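Local coordinates for protein Tas1 (Pseudomonas aeruginosa, PDB 6OX6) that pyrophosphorylates adenosine nucleotides to (p)ppApp as a type VI secretion toxin, depleting ADP and ATP in competitor cells, at residues V397-W409 with I422-R434. Residues are numbered along the deposited sequence; the frame is centred on the assembly and turned at random.
Sequences VPGGQGHKYYEDW and IAEKSRAYYDAVR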
ATOM      1  N   VAL A 397       7.172  13.368 -19.069  1.00 41.13           N
ATOM      2  CA  VAL A 397       6.276  14.070 -18.160  1.00 39.49           C
ATOM      3  C   VAL A 397       7.081  14.577 -16.990  1.00 34.76           C
ATOM      4  O   VAL A 397       8.110  13.979 -16.612  1.00 27.57           O
ATOM      5  CB  VAL A 397       5.149  13.128 -17.665  1.00 42.84           C
ATOM      6  CG1 VAL A 397       5.611  12.330 -16.460  1.00 44.04           C
ATOM      7  CG2 VAL A 397       3.881  13.878 -17.379  1.00 43.84           C
ATOM      8  N   PRO A 398       6.705  15.711 -16.414  1.00 30.46           N
ATOM      9  CA  PRO A 398       7.375  16.151 -15.191  1.00 34.20           C
ATOM     10  C   PRO A 398       7.255  15.067 -14.129  1.00 30.17           C
ATOM     11  O   PRO A 398       6.239  14.378 -14.027  1.00 29.96           O
ATOM     12  CB  PRO A 398       6.624  17.428 -14.804  1.00 41.91           C
ATOM     13  CG  PRO A 398       5.335  17.381 -15.601  1.00 41.92           C
ATOM     14  CD  PRO A 398       5.686  16.674 -16.862  1.00 34.93           C
ATOM     15  N   GLY A 399       8.314  14.873 -13.383  1.00 29.54           N
ATOM     16  CA  GLY A 399       8.295  13.853 -12.358  1.00 27.14           C
ATOM     17  C   GLY A 399       7.553  14.309 -11.121  1.00 26.41           C
ATOM     18  O   GLY A 399       7.264  15.492 -10.930  1.00 25.62           O
ATOM     19  N   GLY A 400       7.220  13.338 -10.277  1.00 23.75           N
ATOM     20  CA  GLY A 400       6.863  13.629  -8.905  1.00 24.98           C
ATOM     21  C   GLY A 400       5.440  14.052  -8.640  1.00 25.55           C
ATOM     22  O   GLY A 400       5.148  14.496  -7.525  1.00 25.95           O
ATOM     23  N   GLN A 401       4.547  13.934  -9.606  1.00 22.62           N
ATOM     24  CA  GLN A 401       3.163  14.347  -9.417  1.00 25.05           C
ATOM     25  C   GLN A 401       2.296  13.261  -8.788  1.00 26.81           C
ATOM     26  O   GLN A 401       1.255  13.587  -8.195  1.00 25.00           O
ATOM     27  CB  GLN A 401       2.555  14.756 -10.772  1.00 23.13           C
ATOM     28  CG  GLN A 401       3.341  15.853 -11.476  1.00 28.37           C
ATOM     29  CD  GLN A 401       3.519  17.035 -10.558  1.00 40.68           C
ATOM     30  OE1 GLN A 401       2.549  17.741 -10.250  1.00 45.15           O
ATOM     31  NE2 GLN A 401       4.742  17.225 -10.053  1.00 44.54           N
ATOM     32  N   GLY A 402       2.700  11.989  -8.903  1.00 21.00           N
ATOM     33  CA  GLY A 402       1.824  10.892  -8.497  1.00 20.51           C
ATOM     34  C   GLY A 402       1.384  10.978  -7.046  1.00 19.98           C
ATOM     35  O   GLY A 402       0.191  10.866  -6.739  1.00 20.40           O
ATOM     36  N   HIS A 403       2.342  11.126  -6.127  1.00 19.98           N
ATOM     37  CA  HIS A 403       2.003  11.197  -4.708  1.00 20.82           C
ATOM     38  C   HIS A 403       1.124  12.396  -4.382  1.00 24.06           C
ATOM     39  O   HIS A 403       0.358  12.334  -3.419  1.00 27.38           O
ATOM     40  CB  HIS A 403       3.269  11.230  -3.850  1.00 23.08           C
ATOM     41  CG  HIS A 403       3.955  12.570  -3.819  1.00 29.34           C
ATOM     42  ND1 HIS A 403       3.858  13.439  -2.747  1.00 33.59           N
ATOM     43  CD2 HIS A 403       4.755  13.183  -4.726  1.00 30.93           C
ATOM     44  CE1 HIS A 403       4.559  14.530  -3.003  1.00 35.17           C
ATOM     45  NE2 HIS A 403       5.107  14.406  -4.202  1.00 33.94           N
ATOM     46  N   LYS A 404       1.179  13.429  -5.216  1.00 22.08           N
ATOM     47  CA  LYS A 404       0.352  14.613  -5.024  1.00 27.90           C
ATOM     48  C   LYS A 404      -1.120  14.249  -5.219  1.00 25.00           C
ATOM     49  O   LYS A 404      -1.959  14.551  -4.370  1.00 22.88           O
ATOM     50  CB  LYS A 404       0.758  15.718  -6.000  1.00 32.25           C
ATOM     51  CG  LYS A 404       2.068  16.405  -5.650  1.00 37.66           C
ATOM     52  CD  LYS A 404       2.435  17.454  -6.685  1.00 46.25           C
ATOM     53  CE  LYS A 404       2.715  18.799  -6.032  1.00 56.74           C
ATOM     54  NZ  LYS A 404       3.729  18.689  -4.948  1.00 64.27           N
ATOM     55  N   TYR A 405      -1.430  13.600  -6.340  1.00 19.91           N
ATOM     56  CA  TYR A 405      -2.801  13.186  -6.631  1.00 23.86           C
ATOM     57  C   TYR A 405      -3.317  12.231  -5.556  1.00 20.59           C
ATOM     58  O   TYR A 405      -4.498  12.270  -5.187  1.00 19.41           O
ATOM     59  CB  TYR A 405      -2.875  12.502  -8.005  1.00 19.55           C
ATOM     60  CG  TYR A 405      -2.477  13.348  -9.194  1.00 27.18           C
ATOM     61  CD1 TYR A 405      -3.100  14.557  -9.451  1.00 33.93           C
ATOM     62  CD2 TYR A 405      -1.509  12.900 -10.094  1.00 26.01           C
ATOM     63  CE1 TYR A 405      -2.759  15.318 -10.572  1.00 38.79           C
ATOM     64  CE2 TYR A 405      -1.145  13.649 -11.208  1.00 29.54           C
ATOM     65  CZ  TYR A 405      -1.769  14.854 -11.438  1.00 39.05           C
ATOM     66  OH  TYR A 405      -1.409  15.587 -12.546  1.00 45.52           O
ATOM     67  N   TYR A 406      -2.460  11.332  -5.075  1.00 20.06           N
ATOM     68  CA  TYR A 406      -2.888  10.414  -4.029  1.00 21.30           C
ATOM     69  C   TYR A 406      -3.315  11.186  -2.783  1.00 21.75           C
ATOM     70  O   TYR A 406      -4.394  10.935  -2.230  1.00 20.21           O
ATOM     71  CB  TYR A 406      -1.767   9.415  -3.732  1.00 22.03           C
ATOM     72  CG  TYR A 406      -1.963   8.674  -2.440  1.00 26.82           C
ATOM     73  CD1 TYR A 406      -2.889   7.659  -2.332  1.00 23.17           C
ATOM     74  CD2 TYR A 406      -1.232   9.020  -1.317  1.00 28.59           C
ATOM     75  CE1 TYR A 406      -3.083   6.998  -1.106  1.00 28.31           C
ATOM     76  CE2 TYR A 406      -1.408   8.363  -0.111  1.00 32.06           C
ATOM     77  CZ  TYR A 406      -2.335   7.358  -0.016  1.00 31.95           C
ATOM     78  OH  TYR A 406      -2.495   6.717   1.187  1.00 33.28           O
ATOM     79  N   GLU A 407      -2.532  12.198  -2.393  1.00 21.34           N
ATOM     80  CA  GLU A 407      -2.834  12.975  -1.193  1.00 25.52           C
ATOM     81  C   GLU A 407      -4.158  13.718  -1.343  1.00 27.05           C
ATOM     82  O   GLU A 407      -4.977  13.731  -0.421  1.00 25.71           O
ATOM     83  CB  GLU A 407      -1.699  13.959  -0.902  1.00 32.93           C
ATOM     84  CG  GLU A 407      -0.382  13.299  -0.474  1.00 45.76           C
ATOM     85  CD  GLU A 407       0.878  14.167  -0.742  1.00 53.89           C
ATOM     86  OE1 GLU A 407       0.754  15.374  -1.116  1.00 55.29           O
ATOM     87  OE2 GLU A 407       2.002  13.620  -0.571  1.00 55.15           O
ATOM     88  N   ASP A 408      -4.389  14.341  -2.502  1.00 23.69           N
ATOM     89  CA  ASP A 408      -5.666  15.023  -2.733  1.00 27.32           C
ATOM     90  C   ASP A 408      -6.849  14.048  -2.769  1.00 25.23           C
ATOM     91  O   ASP A 408      -7.961  14.387  -2.339  1.00 29.43           O
ATOM     92  CB  ASP A 408      -5.592  15.806  -4.040  1.00 32.19           C
ATOM     93  CG  ASP A 408      -4.534  16.925  -3.993  1.00 39.21           C
ATOM     94  OD1 ASP A 408      -4.052  17.259  -2.888  1.00 39.09           O
ATOM     95  OD2 ASP A 408      -4.190  17.450  -5.073  1.00 43.78           O
ATOM     96  N   TRP A 409      -6.643  12.848  -3.309  1.00 20.33           N
ATOM     97  CA  TRP A 409      -7.737  11.889  -3.416  1.00 19.08           C
ATOM     98  C   TRP A 409      -8.041  11.249  -2.072  1.00 23.99           C
ATOM     99  O   TRP A 409      -9.215  11.078  -1.714  1.00 19.35           O
ATOM    100  CB  TRP A 409      -7.384  10.819  -4.452  1.00 19.62           C
ATOM    101  CG  TRP A 409      -8.461   9.823  -4.742  1.00 24.10           C
ATOM    102  CD1 TRP A 409      -9.508   9.967  -5.632  1.00 26.21           C
ATOM    103  CD2 TRP A 409      -8.598   8.510  -4.171  1.00 20.61           C
ATOM    104  NE1 TRP A 409     -10.262   8.809  -5.653  1.00 25.65           N
ATOM    105  CE2 TRP A 409      -9.732   7.912  -4.764  1.00 23.04           C
ATOM    106  CE3 TRP A 409      -7.864   7.781  -3.223  1.00 21.75           C
ATOM    107  CZ2 TRP A 409     -10.154   6.636  -4.436  1.00 26.15           C
ATOM    108  CZ3 TRP A 409      -8.288   6.506  -2.904  1.00 23.65           C
ATOM    109  CH2 TRP A 409      -9.422   5.949  -3.499  1.00 25.57           C
ATOM    110  N   ILE A 422     -10.068  13.865  -9.846  1.00 27.31           N
ATOM    111  CA  ILE A 422      -8.676  13.708  -9.421  1.00 22.93           C
ATOM    112  C   ILE A 422      -8.137  12.359  -9.866  1.00 22.17           C
ATOM    113  O   ILE A 422      -7.014  12.249 -10.378  1.00 21.30           O
ATOM    114  CB  ILE A 422      -8.573  13.899  -7.897  1.00 25.75           C
ATOM    115  CG1 ILE A 422      -9.103  15.290  -7.529  1.00 29.68           C
ATOM    116  CG2 ILE A 422      -7.124  13.750  -7.420  1.00 24.97           C
ATOM    117  CD1 ILE A 422      -9.106  15.556  -6.034  1.00 32.24           C
ATOM    118  N   ALA A 423      -8.938  11.315  -9.706  1.00 20.01           N
ATOM    119  CA  ALA A 423      -8.500   9.999 -10.128  1.00 18.85           C
ATOM    120  C   ALA A 423      -8.223   9.963 -11.629  1.00 20.82           C
ATOM    121  O   ALA A 423      -7.254   9.337 -12.074  1.00 18.77           O
ATOM    122  CB  ALA A 423      -9.562   8.973  -9.738  1.00 23.35           C
ATOM    123  N   GLU A 424      -9.037  10.668 -12.421  1.00 22.30           N
ATOM    124  CA  GLU A 424      -8.812  10.694 -13.861  0.50 26.31           C
ATOM    125  C   GLU A 424      -7.489  11.371 -14.204  1.00 24.82           C
ATOM    126  O   GLU A 424      -6.758  10.889 -15.070  1.00 23.66           O
ATOM    127  CB  GLU A 424      -9.975  11.386 -14.578  0.50 29.87           C
ATOM    128  CG  GLU A 424      -9.974  11.187 -16.084  0.50 36.38           C
ATOM    129  CD  GLU A 424     -11.349  11.430 -16.695  0.50 43.85           C
ATOM    130  OE1 GLU A 424     -11.434  11.758 -17.905  0.50 47.93           O
ATOM    131  OE2 GLU A 424     -12.347  11.306 -15.943  0.50 44.79           O
ATOM    132  N   LYS A 425      -7.161  12.441 -13.486  1.00 23.62           N
ATOM    133  CA  LYS A 425      -5.916  13.163 -13.711  1.00 28.49           C
ATOM    134  C   LYS A 425      -4.707  12.301 -13.365  1.00 22.48           C
ATOM    135  O   LYS A 425      -3.657  12.404 -13.998  1.00 24.92           O
ATOM    136  CB  LYS A 425      -5.891  14.451 -12.883  1.00 34.64           C
ATOM    137  CG  LYS A 425      -7.142  15.305 -13.020  1.00 46.41           C
ATOM    138  CD  LYS A 425      -6.954  16.388 -14.070  1.00 54.99           C
ATOM    139  CE  LYS A 425      -8.137  17.344 -14.095  1.00 62.41           C
ATOM    140  NZ  LYS A 425      -8.108  18.288 -12.945  1.00 66.26           N
ATOM    141  N   SER A 426      -4.865  11.448 -12.358  1.00 19.49           N
ATOM    142  CA  SER A 426      -3.780  10.571 -11.914  1.00 16.23           C
ATOM    143  C   SER A 426      -3.544   9.451 -12.912  1.00 17.09           C
ATOM    144  O   SER A 426      -2.393   9.181 -13.293  1.00 19.67           O
ATOM    145  CB  SER A 426      -4.107  10.019 -10.529  1.00 15.90           C
ATOM    146  OG  SER A 426      -3.049   9.192 -10.049  1.00 16.09           O
ATOM    147  N   ARG A 427      -4.627   8.856 -13.430  1.00 18.39           N
ATOM    148  CA  ARG A 427      -4.496   7.788 -14.414  1.00 22.78           C
ATOM    149  C   ARG A 427      -3.887   8.321 -15.697  1.00 24.83           C
ATOM    150  O   ARG A 427      -3.009   7.680 -16.290  1.00 22.69           O
ATOM    151  CB  ARG A 427      -5.860   7.164 -14.724  1.00 22.92           C
ATOM    152  CG  ARG A 427      -6.476   6.403 -13.562  1.00 26.83           C
ATOM    153  CD  ARG A 427      -7.666   5.541 -14.034  1.00 31.04           C
ATOM    154  NE  ARG A 427      -8.731   6.355 -14.606  1.00 34.49           N
ATOM    155  CZ  ARG A 427      -9.662   6.982 -13.881  1.00 32.18           C
ATOM    156  NH1 ARG A 427      -9.669   6.870 -12.550  1.00 22.52           N
ATOM    157  NH2 ARG A 427     -10.603   7.698 -14.486  1.00 30.56           N
ATOM    158  N   ALA A 428      -4.340   9.497 -16.136  1.00 22.44           N
ATOM    159  CA  ALA A 428      -3.768  10.082 -17.345  1.00 28.00           C
ATOM    160  C   ALA A 428      -2.279  10.364 -17.154  1.00 25.87           C
ATOM    161  O   ALA A 428      -1.476  10.186 -18.078  1.00 25.78           O
ATOM    162  CB  ALA A 428      -4.532  11.351 -17.714  1.00 30.03           C
ATOM    163  N   TYR A 429      -1.885  10.769 -15.943  1.00 23.22           N
ATOM    164  CA  TYR A 429      -0.479  11.070 -15.693  1.00 21.45           C
ATOM    165  C   TYR A 429       0.359   9.808 -15.781  1.00 21.94           C
ATOM    166  O   TYR A 429       1.336   9.746 -16.539  1.00 25.49           O
ATOM    167  CB  TYR A 429      -0.329  11.734 -14.318  1.00 22.92           C
ATOM    168  CG  TYR A 429       1.103  11.977 -13.873  1.00 23.43           C
ATOM    169  CD1 TYR A 429       1.869  13.025 -14.411  1.00 20.05           C
ATOM    170  CD2 TYR A 429       1.670  11.194 -12.870  1.00 21.67           C
ATOM    171  CE1 TYR A 429       3.182  13.250 -13.969  1.00 21.07           C
ATOM    172  CE2 TYR A 429       2.967  11.404 -12.442  1.00 19.79           C
ATOM    173  CZ  TYR A 429       3.715  12.414 -12.992  1.00 22.21           C
ATOM    174  OH  TYR A 429       4.997  12.583 -12.508  1.00 23.55           O
ATOM    175  N   TYR A 430      -0.000   8.791 -15.005  1.00 18.63           N
ATOM    176  CA  TYR A 430       0.774   7.555 -15.014  1.00 18.74           C
ATOM    177  C   TYR A 430       0.742   6.872 -16.366  1.00 21.25           C
ATOM    178  O   TYR A 430       1.699   6.178 -16.716  1.00 24.97           O
ATOM    179  CB  TYR A 430       0.239   6.597 -13.969  1.00 18.26           C
ATOM    180  CG  TYR A 430       0.700   6.917 -12.567  1.00 18.35           C
ATOM    181  CD1 TYR A 430       2.049   7.178 -12.288  1.00 16.27           C
ATOM    182  CD2 TYR A 430      -0.206   6.946 -11.515  1.00 17.74           C
ATOM    183  CE1 TYR A 430       2.477   7.453 -10.970  1.00 15.88           C
ATOM    184  CE2 TYR A 430       0.219   7.192 -10.197  1.00 15.87           C
ATOM    185  CZ  TYR A 430       1.552   7.446  -9.947  1.00 17.83           C
ATOM    186  OH  TYR A 430       1.929   7.690  -8.630  1.00 22.02           O
ATOM    187  N   ASP A 431      -0.361   7.018 -17.114  1.00 23.03           N
ATOM    188  CA  ASP A 431      -0.422   6.456 -18.466  1.00 32.25           C
ATOM    189  C   ASP A 431       0.572   7.128 -19.396  1.00 33.81           C
ATOM    190  O   ASP A 431       1.196   6.459 -20.232  1.00 32.32           O
ATOM    191  CB  ASP A 431      -1.827   6.593 -19.043  1.00 41.12           C
ATOM    192  CG  ASP A 431      -2.762   5.508 -18.553  1.00 49.40           C
ATOM    193  OD1 ASP A 431      -2.282   4.558 -17.889  1.00 47.84           O
ATOM    194  OD2 ASP A 431      -3.977   5.611 -18.837  1.00 55.00           O
ATOM    195  N   ALA A 432       0.704   8.455 -19.307  1.00 30.73           N
ATOM    196  CA  ALA A 432       1.693   9.123 -20.146  1.00 33.10           C
ATOM    197  C   ALA A 432       3.099   8.629 -19.818  1.00 33.31           C
ATOM    198  O   ALA A 432       3.916   8.426 -20.719  1.00 36.71           O
ATOM    199  CB  ALA A 432       1.601  10.642 -19.991  1.00 30.84           C
ATOM    200  N   VAL A 433       3.390   8.387 -18.538  1.00 27.16           N
ATOM    201  CA  VAL A 433       4.709   7.870 -18.180  1.00 29.16           C
ATOM    202  C   VAL A 433       4.968   6.532 -18.869  1.00 33.64           C
ATOM    203  O   VAL A 433       6.045   6.302 -19.430  1.00 35.69           O
ATOM    204  CB  VAL A 433       4.842   7.731 -16.653  1.00 25.86           C
ATOM    205  CG1 VAL A 433       6.206   7.211 -16.355  1.00 26.61           C
ATOM    206  CG2 VAL A 433       4.597   9.087 -15.940  1.00 21.64           C
ATOM    207  N   ARG A 434       3.970   5.630 -18.851  1.00 36.01           N
ATOM    208  CA  ARG A 434       4.154   4.258 -19.330  1.00 37.43           C
ATOM    209  C   ARG A 434       4.167   4.142 -20.854  1.00 47.63           C
ATOM    210  O   ARG A 434       4.706   3.161 -21.386  1.00 51.12           O
ATOM    211  CB  ARG A 434       3.060   3.334 -18.756  1.00 36.79           C
ATOM    212  CG  ARG A 434       3.255   2.972 -17.264  1.00 32.26           C
ATOM    213  CD  ARG A 434       2.287   1.902 -16.746  1.00 30.22           C
ATOM    214  NE  ARG A 434       0.939   2.448 -16.709  1.00 27.46           N
ATOM    215  CZ  ARG A 434       0.333   2.933 -15.639  1.00 24.32           C
ATOM    216  NH1 ARG A 434       0.937   2.904 -14.445  1.00 21.03           N
ATOM    217  NH2 ARG A 434      -0.899   3.442 -15.769  1.00 25.51           N
TER
HETATM  218  O   HOH W   1      -1.764   8.986  -7.515  1.00 19.06           O
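Tyr405 and Ser426 mark the close pairing of helices 402-409 and 422-434, which run antiparallel at 164° with axes 9.5 Å apart, while the residues from Val397 that lead into the first helix curl over the C-terminal part of the second. A chi1 of 174° swings the Tyr429 ring out from its helix against residues 397-402, with Val397 CG2 against Tyr429 CE1. Gln401 CB lies over one face, 3.7 Å from the centroid of the Tyr429 ring, and Tyr405 turns its edge to that ring in an offset edge-to-face pair, planes at 64°. A phenol suits this place: its single hydroxyl proton has two backbone acceptors within reach, Pro398 O, 2.7 Å from Tyr429 OH, and Ala372 O, and can go to one at a time. Branched Val397 presses CG1 tightly on Val433 CG2 (3.4 Å). Gly402, lacking a side chain, lets Tyr430 OH come to 3.2 Å from its CA. The Lys425-Ser426 backbone lies over one face of the Tyr405 ring, Ser426 CA off-centre in a CH-pi contact; small Ser426 bonds Leu343 O through OG, which a water joins to Gly402 O. Ile422 CG2 packs 4.2 Å from Trp409 CB, and Trp409 makes a cation-pi contact with Lys5 of the Pa14_01140 chain. The whole is an antiparallel helical hairpin, projecting beside the mixed sheet of the toxin domain.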